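Local coordinates for sensor protein DivL (Caulobacter crescentus, PDB 4Q20), which is a histidine-kinase-like cell-cycle regulator, autophosphorylated on tyrosine, that is required for cell division and growth and phosphorylates the response regulator CtrA, at residues 119-131 against 157-169. Residues are numbered along the deposited sequence; the frame is centred on the assembly and turned at random.
Sequences LLLNAQERALKDA and AQTLDHLVENALR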
ATOM      1  N   LEU A 119      18.197  17.247 -15.635  1.00106.19           N
ATOM      2  CA  LEU A 119      17.268  17.042 -14.530  1.00100.19           C
ATOM      3  C   LEU A 119      15.806  17.269 -14.995  1.00100.60           C
ATOM      4  O   LEU A 119      14.925  16.456 -14.686  1.00 99.14           O
ATOM      5  CB  LEU A 119      17.657  18.006 -13.392  1.00 97.72           C
ATOM      6  CG  LEU A 119      16.973  17.847 -12.019  1.00 97.57           C
ATOM      7  CD1 LEU A 119      17.628  16.753 -11.199  1.00 98.48           C
ATOM      8  CD2 LEU A 119      17.031  19.138 -11.246  1.00 95.88           C
ATOM      9  N   LEU A 120      15.578  18.331 -15.792  1.00 95.05           N
ATOM     10  CA  LEU A 120      14.276  18.674 -16.359  1.00 92.68           C
ATOM     11  C   LEU A 120      13.844  17.686 -17.450  1.00 99.10           C
ATOM     12  O   LEU A 120      12.677  17.293 -17.473  1.00 97.61           O
ATOM     13  CB  LEU A 120      14.311  20.104 -16.925  1.00 92.87           C
ATOM     14  CG  LEU A 120      13.713  21.206 -16.035  1.00 93.07           C
ATOM     15  CD1 LEU A 120      14.507  21.404 -14.743  1.00 89.90           C
ATOM     16  CD2 LEU A 120      13.650  22.494 -16.783  1.00 96.63           C
ATOM     17  N   LEU A 121      14.770  17.278 -18.347  1.00100.20           N
ATOM     18  CA  LEU A 121      14.465  16.337 -19.435  1.00104.20           C
ATOM     19  C   LEU A 121      14.188  14.925 -18.914  1.00108.74           C
ATOM     20  O   LEU A 121      13.392  14.196 -19.514  1.00109.67           O
ATOM     21  CB  LEU A 121      15.593  16.295 -20.476  1.00109.42           C
ATOM     22  CG  LEU A 121      15.661  17.490 -21.428  1.00115.72           C
ATOM     23  CD1 LEU A 121      17.059  17.651 -22.006  1.00119.70           C
ATOM     24  CD2 LEU A 121      14.605  17.394 -22.530  1.00119.84           C
ATOM     25  N   ASN A 122      14.830  14.542 -17.796  1.00104.88           N
ATOM     26  CA  ASN A 122      14.630  13.227 -17.182  1.00104.49           C
ATOM     27  C   ASN A 122      13.248  13.166 -16.534  1.00104.90           C
ATOM     28  O   ASN A 122      12.584  12.136 -16.638  1.00105.87           O
ATOM     29  CB  ASN A 122      15.743  12.913 -16.190  1.00101.45           C
ATOM     30  CG  ASN A 122      17.104  12.802 -16.841  1.00125.48           C
ATOM     31  OD1 ASN A 122      17.237  12.802 -18.064  1.00126.06           O
ATOM     32  ND2 ASN A 122      18.159  12.794 -16.048  1.00119.30           N
ATOM     33  N   ALA A 123      12.781  14.287 -15.944  1.00 97.38           N
ATOM     34  CA  ALA A 123      11.455  14.326 -15.332  1.00 94.56           C
ATOM     35  C   ALA A 123      10.358  14.284 -16.410  1.00101.15           C
ATOM     36  O   ALA A 123       9.304  13.680 -16.193  1.00101.55           O
ATOM     37  CB  ALA A 123      11.312  15.556 -14.453  1.00 90.97           C
ATOM     38  N   GLN A 124      10.637  14.869 -17.583  1.00100.09           N
ATOM     39  CA  GLN A 124       9.733  14.900 -18.743  1.00102.01           C
ATOM     40  C   GLN A 124       9.575  13.493 -19.367  1.00112.00           C
ATOM     41  O   GLN A 124       8.450  13.094 -19.697  1.00113.65           O
ATOM     42  CB  GLN A 124      10.256  15.897 -19.778  1.00104.52           C
ATOM     43  CG  GLN A 124       9.359  16.062 -21.003  1.00115.28           C
ATOM     44  CD  GLN A 124      10.087  16.689 -22.162  1.00118.87           C
ATOM     45  OE1 GLN A 124      11.214  16.308 -22.510  1.00111.80           O
ATOM     46  NE2 GLN A 124       9.462  17.680 -22.767  1.00107.46           N
ATOM     47  N   GLU A 125      10.686  12.741 -19.518  1.00111.53           N
ATOM     48  CA  GLU A 125      10.617  11.414 -20.112  1.00116.27           C
ATOM     49  C   GLU A 125      10.005  10.376 -19.144  1.00119.54           C
ATOM     50  O   GLU A 125       9.353   9.433 -19.625  1.00124.45           O
ATOM     51  CB  GLU A 125      11.978  10.947 -20.662  1.00122.37           C
ATOM     52  CG  GLU A 125      13.116  10.795 -19.664  1.00136.94           C
ATOM     53  CD  GLU A 125      14.474  10.530 -20.285  1.00171.21           C
ATOM     54  OE1 GLU A 125      14.613   9.518 -21.011  1.00172.68           O
ATOM     55  OE2 GLU A 125      15.405  11.330 -20.036  1.00168.66           O
ATOM     56  N   ARG A 126      10.197  10.540 -17.806  1.00109.32           N
ATOM     57  CA  ARG A 126       9.612   9.622 -16.818  1.00107.59           C
ATOM     58  C   ARG A 126       8.086   9.793 -16.754  1.00111.23           C
ATOM     59  O   ARG A 126       7.367   8.825 -16.507  1.00111.55           O
ATOM     60  CB  ARG A 126      10.212   9.819 -15.409  1.00102.61           C
ATOM     61  CG  ARG A 126      11.639   9.291 -15.223  1.00106.27           C
ATOM     62  CD  ARG A 126      12.126   9.375 -13.774  1.00100.33           C
ATOM     63  NE  ARG A 126      11.933  10.694 -13.164  1.00 94.58           N
ATOM     64  CZ  ARG A 126      12.859  11.651 -13.058  1.00105.44           C
ATOM     65  NH1 ARG A 126      14.097  11.445 -13.503  1.00 82.39           N
ATOM     66  NH2 ARG A 126      12.562  12.816 -12.485  1.00 89.31           N
ATOM     67  N   ALA A 127       7.592  11.025 -16.992  1.00107.19           N
ATOM     68  CA  ALA A 127       6.158  11.326 -16.925  1.00106.01           C
ATOM     69  C   ALA A 127       5.447  11.302 -18.292  1.00113.53           C
ATOM     70  O   ALA A 127       4.217  11.298 -18.319  1.00113.57           O
ATOM     71  CB  ALA A 127       5.953  12.671 -16.265  1.00102.00           C
ATOM     72  N   LEU A 128       6.210  11.284 -19.406  1.00113.08           N
ATOM     73  CA  LEU A 128       5.712  11.286 -20.781  1.00117.73           C
ATOM     74  C   LEU A 128       4.539  10.299 -21.026  1.00125.25           C
ATOM     75  O   LEU A 128       3.555  10.702 -21.649  1.00127.97           O
ATOM     76  CB  LEU A 128       6.865  10.966 -21.744  1.00121.58           C
ATOM     77  CG  LEU A 128       6.736  11.498 -23.169  1.00129.85           C
ATOM     78  CD1 LEU A 128       7.048  12.991 -23.231  1.00127.58           C
ATOM     79  CD2 LEU A 128       7.683  10.776 -24.091  1.00135.90           C
ATOM     80  N   LYS A 129       4.633   9.045 -20.534  1.00121.16           N
ATOM     81  CA  LYS A 129       3.584   8.037 -20.710  1.00125.13           C
ATOM     82  C   LYS A 129       2.271   8.427 -19.998  1.00128.63           C
ATOM     83  O   LYS A 129       1.207   8.334 -20.615  1.00132.37           O
ATOM     84  CB  LYS A 129       4.050   6.648 -20.235  1.00129.11           C
ATOM     85  CG  LYS A 129       4.787   5.842 -21.294  1.00141.35           C
ATOM     86  CD  LYS A 129       5.013   4.409 -20.832  1.00152.15           C
ATOM     87  CE  LYS A 129       5.882   3.604 -21.769  1.00168.52           C
ATOM     88  NZ  LYS A 129       5.993   2.175 -21.345  1.00174.68           N
ATOM     89  N   ASP A 130       2.345   8.875 -18.722  1.00120.64           N
ATOM     90  CA  ASP A 130       1.176   9.297 -17.929  1.00118.74           C
ATOM     91  C   ASP A 130       0.535  10.605 -18.491  1.00121.18           C
ATOM     92  O   ASP A 130      -0.650  10.866 -18.262  1.00120.39           O
ATOM     93  CB  ASP A 130       1.559   9.466 -16.442  1.00116.23           C
ATOM     94  CG  ASP A 130       2.011   8.181 -15.727  1.00134.80           C
ATOM     95  OD1 ASP A 130       1.447   7.094 -16.023  1.00139.22           O
ATOM     96  OD2 ASP A 130       2.886   8.270 -14.831  1.00139.66           O
ATOM     97  N   ALA A 131       1.322  11.402 -19.240  1.00116.97           N
ATOM     98  CA  ALA A 131       0.887  12.641 -19.873  1.00116.58           C
ATOM     99  C   ALA A 131       0.073  12.338 -21.130  1.00125.51           C
ATOM    100  O   ALA A 131      -0.955  12.973 -21.373  1.00126.51           O
ATOM    101  CB  ALA A 131       2.095  13.500 -20.222  1.00115.46           C
ATOM    102  N   ALA A 157      15.228  15.003  -8.310  1.00 86.42           N
ATOM    103  CA  ALA A 157      14.467  14.251  -9.329  1.00 87.53           C
ATOM    104  C   ALA A 157      13.095  13.856  -8.792  1.00 89.79           C
ATOM    105  O   ALA A 157      12.083  13.954  -9.489  1.00 90.68           O
ATOM    106  CB  ALA A 157      15.232  13.009  -9.760  1.00 91.74           C
ATOM    107  N   GLN A 158      13.068  13.446  -7.531  1.00 84.71           N
ATOM    108  CA  GLN A 158      11.867  13.065  -6.801  1.00 82.46           C
ATOM    109  C   GLN A 158      10.964  14.308  -6.596  1.00 84.06           C
ATOM    110  O   GLN A 158       9.743  14.204  -6.749  1.00 83.97           O
ATOM    111  CB  GLN A 158      12.286  12.430  -5.472  1.00 83.60           C
ATOM    112  CG  GLN A 158      11.153  11.940  -4.594  1.00 95.41           C
ATOM    113  CD  GLN A 158      11.644  11.172  -3.383  1.00112.24           C
ATOM    114  OE1 GLN A 158      12.836  11.182  -3.004  1.00100.47           O
ATOM    115  NE2 GLN A 158      10.716  10.470  -2.756  1.00104.68           N
ATOM    116  N   THR A 159      11.568  15.481  -6.318  1.00 78.22           N
ATOM    117  CA  THR A 159      10.839  16.739  -6.158  1.00 76.79           C
ATOM    118  C   THR A 159      10.084  17.073  -7.472  1.00 81.49           C
ATOM    119  O   THR A 159       8.866  17.301  -7.447  1.00 81.22           O
ATOM    120  CB  THR A 159      11.807  17.870  -5.719  1.00 86.14           C
ATOM    121  OG1 THR A 159      12.284  17.616  -4.398  1.00 82.44           O
ATOM    122  CG2 THR A 159      11.157  19.232  -5.745  1.00 81.50           C
ATOM    123  N   LEU A 160      10.799  17.054  -8.608  1.00 78.60           N
ATOM    124  CA  LEU A 160      10.209  17.326  -9.917  1.00 79.45           C
ATOM    125  C   LEU A 160       9.135  16.315 -10.282  1.00 83.79           C
ATOM    126  O   LEU A 160       8.073  16.709 -10.779  1.00 84.78           O
ATOM    127  CB  LEU A 160      11.278  17.372 -10.999  1.00 82.07           C
ATOM    128  CG  LEU A 160      12.325  18.482 -10.842  1.00 85.34           C
ATOM    129  CD1 LEU A 160      13.380  18.337 -11.891  1.00 87.68           C
ATOM    130  CD2 LEU A 160      11.682  19.898 -10.879  1.00 84.29           C
ATOM    131  N   ASP A 161       9.361  15.040  -9.967  1.00 79.81           N
ATOM    132  CA  ASP A 161       8.381  13.998 -10.232  1.00 81.92           C
ATOM    133  C   ASP A 161       7.054  14.281  -9.536  1.00 88.06           C
ATOM    134  O   ASP A 161       5.999  14.181 -10.177  1.00 89.78           O
ATOM    135  CB  ASP A 161       8.921  12.629  -9.810  1.00 86.00           C
ATOM    136  CG  ASP A 161       9.800  11.947 -10.845  1.00107.60           C
ATOM    137  OD1 ASP A 161       9.873  12.457 -12.001  1.00110.78           O
ATOM    138  OD2 ASP A 161      10.378  10.870 -10.521  1.00117.95           O
ATOM    139  N   HIS A 162       7.107  14.682  -8.245  1.00 83.58           N
ATOM    140  CA  HIS A 162       5.915  14.988  -7.460  1.00 82.84           C
ATOM    141  C   HIS A 162       5.172  16.164  -8.027  1.00 84.21           C
ATOM    142  O   HIS A 162       3.945  16.103  -8.105  1.00 84.28           O
ATOM    143  CB  HIS A 162       6.262  15.233  -5.993  1.00 82.69           C
ATOM    144  CG  HIS A 162       6.444  13.959  -5.257  1.00 88.20           C
ATOM    145  ND1 HIS A 162       7.694  13.402  -5.076  1.00 91.07           N
ATOM    146  CD2 HIS A 162       5.512  13.107  -4.778  1.00 91.56           C
ATOM    147  CE1 HIS A 162       7.486  12.257  -4.462  1.00 91.85           C
ATOM    148  NE2 HIS A 162       6.188  12.040  -4.259  1.00 92.45           N
ATOM    149  N   LEU A 163       5.913  17.215  -8.464  1.00 77.40           N
ATOM    150  CA  LEU A 163       5.322  18.409  -9.051  1.00 76.16           C
ATOM    151  C   LEU A 163       4.688  18.141 -10.422  1.00 83.52           C
ATOM    152  O   LEU A 163       3.606  18.661 -10.680  1.00 85.72           O
ATOM    153  CB  LEU A 163       6.356  19.545  -9.149  1.00 74.59           C
ATOM    154  CG  LEU A 163       6.812  20.159  -7.817  1.00 74.32           C
ATOM    155  CD1 LEU A 163       7.790  21.287  -8.044  1.00 74.21           C
ATOM    156  CD2 LEU A 163       5.631  20.607  -6.956  1.00 71.45           C
ATOM    157  N   VAL A 164       5.320  17.304 -11.271  1.00 80.99           N
ATOM    158  CA  VAL A 164       4.796  16.935 -12.602  1.00 82.53           C
ATOM    159  C   VAL A 164       3.519  16.064 -12.486  1.00 87.51           C
ATOM    160  O   VAL A 164       2.562  16.283 -13.243  1.00 88.86           O
ATOM    161  CB  VAL A 164       5.878  16.223 -13.450  1.00 86.60           C
ATOM    162  CG1 VAL A 164       5.298  15.653 -14.738  1.00 89.51           C
ATOM    163  CG2 VAL A 164       7.034  17.166 -13.753  1.00 85.11           C
ATOM    164  N   GLU A 165       3.501  15.085 -11.566  1.00 82.59           N
ATOM    165  CA  GLU A 165       2.338  14.215 -11.422  1.00 84.94           C
ATOM    166  C   GLU A 165       1.180  14.976 -10.806  1.00 89.67           C
ATOM    167  O   GLU A 165       0.030  14.754 -11.210  1.00 92.43           O
ATOM    168  CB  GLU A 165       2.667  12.932 -10.625  1.00 86.96           C
ATOM    169  CG  GLU A 165       3.439  11.904 -11.445  1.00 96.36           C
ATOM    170  CD  GLU A 165       2.766  11.280 -12.664  1.00119.40           C
ATOM    171  OE1 GLU A 165       1.541  11.474 -12.852  1.00108.29           O
ATOM    172  OE2 GLU A 165       3.472  10.577 -13.426  1.00110.92           O
ATOM    173  N   ASN A 166       1.483  15.919  -9.883  1.00 84.32           N
ATOM    174  CA  ASN A 166       0.485  16.817  -9.289  1.00 84.16           C
ATOM    175  C   ASN A 166      -0.138  17.677 -10.399  1.00 91.43           C
ATOM    176  O   ASN A 166      -1.370  17.804 -10.455  1.00 96.04           O
ATOM    177  CB  ASN A 166       1.113  17.692  -8.189  1.00 77.70           C
ATOM    178  CG  ASN A 166       0.245  18.834  -7.725  1.00 98.15           C
ATOM    179  OD1 ASN A 166      -0.719  18.637  -6.983  1.00 91.95           O
ATOM    180  ND2 ASN A 166       0.566  20.055  -8.173  1.00 92.38           N
ATOM    181  N   ALA A 167       0.719  18.226 -11.299  1.00 84.61           N
ATOM    182  CA  ALA A 167       0.313  19.041 -12.444  1.00 85.65           C
ATOM    183  C   ALA A 167      -0.552  18.235 -13.425  1.00 94.62           C
ATOM    184  O   ALA A 167      -1.601  18.722 -13.829  1.00 97.38           O
ATOM    185  CB  ALA A 167       1.539  19.591 -13.156  1.00 85.22           C
ATOM    186  N   LEU A 168      -0.148  16.985 -13.761  1.00 92.35           N
ATOM    187  CA  LEU A 168      -0.892  16.128 -14.693  1.00 95.61           C
ATOM    188  C   LEU A 168      -2.300  15.782 -14.188  1.00103.04           C
ATOM    189  O   LEU A 168      -3.226  15.650 -14.994  1.00106.50           O
ATOM    190  CB  LEU A 168      -0.119  14.838 -14.990  1.00 95.68           C
ATOM    191  CG  LEU A 168       1.129  14.942 -15.858  1.00 98.16           C
ATOM    192  CD1 LEU A 168       1.806  13.575 -15.962  1.00 98.57           C
ATOM    193  CD2 LEU A 168       0.815  15.526 -17.240  1.00 99.88           C
ATOM    194  N   ARG A 169      -2.452  15.654 -12.863  1.00 99.08           N
ATOM    195  CA  ARG A 169      -3.715  15.322 -12.205  1.00101.89           C
ATOM    196  C   ARG A 169      -4.718  16.476 -12.265  1.00107.01           C
ATOM    197  O   ARG A 169      -5.923  16.228 -12.245  1.00110.30           O
ATOM    198  CB  ARG A 169      -3.458  14.921 -10.739  1.00102.05           C
ATOM    199  CG  ARG A 169      -3.048  13.455 -10.576  1.00120.00           C
ATOM    200  CD  ARG A 169      -2.972  13.030  -9.121  1.00136.99           C
ATOM    201  NE  ARG A 169      -1.853  13.667  -8.421  1.00142.04           N
ATOM    202  CZ  ARG A 169      -0.682  13.086  -8.180  1.00148.14           C
ATOM    203  NH1 ARG A 169      -0.461  11.830  -8.562  1.00135.53           N
ATOM    204  NH2 ARG A 169       0.277  13.752  -7.548  1.00123.78           N
TER
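Arg126 reaches Asp161 side-on, offering NE and NH2 to the single oxygen OD1. Arg126 NH2 to Asp161 OD1 measures 2.8 Å with an N-H...O angle of 149°, and OD1 lies almost in the guanidinium plane. That plane stands 73° from the carboxylate; NE meets the syn lone pair of OD1, and NH2 comes from above the carboxylate plane, while NE to OD2 is weak. A bend at chi3 folds the Arg126 chain back, and Asn122 O and Ala123 CA of its own helix lie against one guanidinium face, toward its rim.

Beneath this bridge the interface is apolar. Leu119 and Leu160 cross at about a right angle, with CG of Leu119 3.6 Å from CD1 of Leu160. The two helix segments approach to 9.5 Å between axes, at a crossing of -47°, a closeness consistent with the small alanines between them: CB of Ala123 sits 3.9 Å from CB of Leu160, CB of Ala127 meets CG1 of Val164, and CB of Ala131 lies 3.8 Å from CD2 of Leu168.

Further along, OD2 of Asp130 and OE2 of Glu165 are 2.8 Å apart, their carboxylates steeply inclined. From helix 73-103, Arg83 forms a salt bridge with Asp130 OD1 and Arg91 one with Glu165 OE2, which would moderate the negative charge. Leu179 touches Ala123 and Val164, placing the pair against strand 176-183: two helices packed on a mixed sheet, the alpha/beta sandwich of the GHKL ATPase fold.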